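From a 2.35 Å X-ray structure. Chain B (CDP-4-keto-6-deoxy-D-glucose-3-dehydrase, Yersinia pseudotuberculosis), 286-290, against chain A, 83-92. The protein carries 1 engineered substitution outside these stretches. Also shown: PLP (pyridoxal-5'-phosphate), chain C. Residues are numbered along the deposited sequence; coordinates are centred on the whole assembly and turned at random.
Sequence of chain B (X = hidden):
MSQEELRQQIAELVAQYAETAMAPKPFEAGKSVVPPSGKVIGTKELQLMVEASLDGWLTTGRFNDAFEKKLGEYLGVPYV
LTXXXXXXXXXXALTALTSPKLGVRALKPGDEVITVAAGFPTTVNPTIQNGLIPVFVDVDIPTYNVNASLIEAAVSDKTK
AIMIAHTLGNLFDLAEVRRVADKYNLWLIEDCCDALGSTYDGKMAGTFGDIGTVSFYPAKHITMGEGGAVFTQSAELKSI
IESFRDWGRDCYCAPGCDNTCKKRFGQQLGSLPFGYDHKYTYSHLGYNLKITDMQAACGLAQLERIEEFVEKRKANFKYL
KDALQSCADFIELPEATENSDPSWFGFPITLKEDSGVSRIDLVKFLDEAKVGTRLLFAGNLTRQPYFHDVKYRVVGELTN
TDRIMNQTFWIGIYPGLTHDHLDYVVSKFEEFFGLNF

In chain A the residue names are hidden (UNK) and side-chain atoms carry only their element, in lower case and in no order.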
# COMPACT_ATOMS: atom_id res chain seq x y z
N GLY B 286 10.81 -0.01 7.68
CA GLY B 286 9.86 -0.49 6.69
C GLY B 286 8.40 -0.09 6.74
O GLY B 286 7.96 0.68 7.59
N TYR B 287 7.67 -0.64 5.77
CA TYR B 287 6.23 -0.42 5.60
C TYR B 287 5.63 -1.80 5.41
O TYR B 287 6.31 -2.81 5.58
CB TYR B 287 5.94 0.36 4.30
CG TYR B 287 6.64 1.69 4.10
CD1 TYR B 287 7.94 1.75 3.62
CD2 TYR B 287 5.99 2.88 4.40
CE1 TYR B 287 8.59 2.98 3.45
CE2 TYR B 287 6.62 4.11 4.23
CZ TYR B 287 7.92 4.15 3.76
OH TYR B 287 8.55 5.37 3.62
N ASN B 288 4.34 -1.85 5.09
CA ASN B 288 3.69 -3.09 4.73
C ASN B 288 2.98 -2.70 3.45
O ASN B 288 1.88 -2.15 3.47
CB ASN B 288 2.67 -3.61 5.74
CG ASN B 288 2.04 -4.93 5.28
OD1 ASN B 288 1.23 -5.53 5.99
ND2 ASN B 288 2.43 -5.39 4.09
N LEU B 289 3.65 -2.96 2.34
CA LEU B 289 3.11 -2.62 1.03
C LEU B 289 2.94 -3.85 0.16
O LEU B 289 3.35 -3.87 -1.00
CB LEU B 289 4.04 -1.60 0.37
CG LEU B 289 4.05 -0.27 1.14
CD1 LEU B 289 5.19 0.62 0.69
CD2 LEU B 289 2.71 0.42 0.95
N LYS B 290 2.32 -4.88 0.72
CA LYS B 290 2.08 -6.12 -0.01
C LYS B 290 0.65 -6.16 -0.54
O LYS B 290 -0.21 -5.41 -0.07
CB LYS B 290 2.35 -7.34 0.88
CG LYS B 290 3.81 -7.54 1.22
CD LYS B 290 4.07 -8.85 1.97
CE LYS B 290 4.03 -8.66 3.48
NZ LYS B 290 2.72 -8.17 3.99
N UNK A 83 -7.35 1.13 3.49
CA UNK A 83 -6.01 1.30 2.96
C UNK A 83 -5.34 -0.08 2.81
O UNK A 83 -5.94 -1.09 3.17
c UNK A 83 -5.19 2.26 3.85
c UNK A 83 -5.06 1.71 5.25
o UNK A 83 -3.90 2.46 3.27
N UNK A 84 -4.11 -0.13 2.30
CA UNK A 84 -3.44 -1.40 2.04
C UNK A 84 -3.11 -2.33 3.20
O UNK A 84 -3.00 -3.54 3.01
c UNK A 84 -2.12 -1.20 1.27
c UNK A 84 -2.24 -0.02 0.29
o UNK A 84 -1.07 -0.94 2.21
N UNK A 85 -2.94 -1.78 4.40
CA UNK A 85 -2.57 -2.59 5.54
C UNK A 85 -2.67 -1.77 6.81
O UNK A 85 -2.89 -0.56 6.76
o UNK A 85 -0.22 -1.93 5.37
c UNK A 85 -1.11 -3.05 5.38
N UNK A 86 -2.48 -2.44 7.94
CA UNK A 86 -2.51 -1.73 9.20
C UNK A 86 -1.34 -0.76 9.24
O UNK A 86 -1.46 0.37 9.76
N UNK A 87 -0.19 -1.18 8.70
CA UNK A 87 0.99 -0.32 8.68
C UNK A 87 0.70 0.93 7.83
O UNK A 87 1.07 2.04 8.18
c UNK A 87 2.20 -1.07 8.09
o UNK A 87 2.50 -2.24 8.83
N UNK A 88 0.02 0.74 6.70
CA UNK A 88 -0.29 1.89 5.85
C UNK A 88 -1.27 2.80 6.58
O UNK A 88 -1.20 4.03 6.44
c UNK A 88 -0.90 1.43 4.52
o UNK A 88 0.08 0.78 3.74
N UNK A 89 -2.18 2.22 7.35
CA UNK A 89 -3.14 3.02 8.10
C UNK A 89 -2.38 3.91 9.07
O UNK A 89 -2.61 5.12 9.12
c UNK A 89 -4.13 2.12 8.85
N UNK A 90 -1.45 3.31 9.83
CA UNK A 90 -0.64 4.08 10.77
C UNK A 90 0.11 5.19 10.03
O UNK A 90 0.18 6.33 10.51
c UNK A 90 -0.27 2.36 12.62
o UNK A 90 0.32 1.41 13.12
n UNK A 90 -1.46 2.74 13.02
c UNK A 90 0.37 3.19 11.50
N UNK A 91 0.66 4.87 8.86
CA UNK A 91 1.40 5.85 8.06
C UNK A 91 0.53 7.05 7.69
O UNK A 91 0.96 8.20 7.84
c UNK A 91 3.17 5.42 4.61
c UNK A 91 2.71 6.17 5.85
c UNK A 91 1.94 5.21 6.78
c UNK A 91 3.89 6.76 6.59
N UNK A 92 -0.69 6.79 7.21
CA UNK A 92 -1.63 7.84 6.81
C UNK A 92 -2.12 8.69 8.00
O UNK A 92 -2.27 9.90 7.88
c UNK A 92 -2.83 7.21 6.08
c UNK A 92 -2.23 7.82 3.73
c UNK A 92 -2.56 6.66 4.67
c UNK A 92 -3.78 5.91 4.15
N1 PLP C . 0.49 -2.32 14.67
C2 PLP C . 0.28 -3.48 15.39
C2A PLP C . 0.30 -3.39 16.91
C3 PLP C . 0.06 -4.71 14.70
O3 PLP C . -0.15 -5.87 15.37
C4 PLP C . 0.05 -4.74 13.24
C4A PLP C . -0.23 -6.12 12.54
C5 PLP C . 0.28 -3.51 12.56
C6 PLP C . 0.50 -2.30 13.32
C5A PLP C . 0.32 -3.30 11.07
O4P PLP C . -0.54 -4.08 10.38
P PLP C . -0.21 -4.83 8.99
O1P PLP C . -1.55 -5.14 8.37
O2P PLP C . 0.58 -6.20 9.43
O3P PLP C . 0.68 -3.94 8.11

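Position 83 of chain A carries three side-chain atoms, a carbon bearing one oxygen and one carbon. That fork is Thr A83, which touches nothing on the chain B stretch; its hydroxyl is satisfied elsewhere in the structure.

Position 84 has the same fork, but its CB points toward chain B, and its oxygen lies 3.4 Å from Asn B288 O and 4.2 Å from Leu B289 CD2. This is Thr A84, whose contacts to chain B are made by OG1.

At position 85 there is one carbon, then one oxygen, and the oxygen sits 2.8 Å from Asn B288 O. It is Ser A85. OG donates a hydrogen bond to that carbonyl and, at the N-cap, accepts one from the backbone N of position 88 at 3.0 Å. A short hydroxyl can do both at once.

Position 86 has no side-chain atoms, so it is Gly A86. A CB here would come within 2.4 Å of PLP O4P; its absence leaves room for the phosphate, and Gly A86 N donates to PLP O1P at 2.9 Å.

Position 87 again shows a carbon and an oxygen, the oxygen 3.4 Å from Asn B288 CB. This is Ser A87, a short side chain whose OG reaches PLP O3P while lying against Asn B288 CB: OG donates to PLP O3P at 2.6 Å, and its N donates to the same PLP O3P at 3.0 Å.

At position 88, a carbon and then an oxygen, the CA-to-CB bond points sideways; the oxygen lies 3.9 Å from Leu B289 CD2. In Ser A88 this OG shares a 2.6 Å hydrogen bond with Thr A84 OG1, tying the first helical turn to the loop before it.

Position 89, a single carbon beyond reach of chain B, is Ala A89. Position 90 has two carbons, the second carrying an oxygen and a nitrogen: a flat amide, Asn A90, lying near the PLP ring rather than chain B.

Four carbons forked at the second mark position 91, and one branch end lies 3.7 Å from Tyr B287 CE2. Leu A91 suits this place because its CD2 meets the ring edge with apolar surface. The same four-carbon fork at position 92 is Leu A92, out of reach of chain B.

The contact thus joins a helix start to a loop of chain B without regular secondary structure. Ser A85 anchors the Asn B288 carbonyl, Leu A91 packs on Tyr B287 a turn and more along the helix, and the free amides of the helix start hold the phosphate beside Asn B288.

Chain A, residues 83-92: TTSGSSANLL
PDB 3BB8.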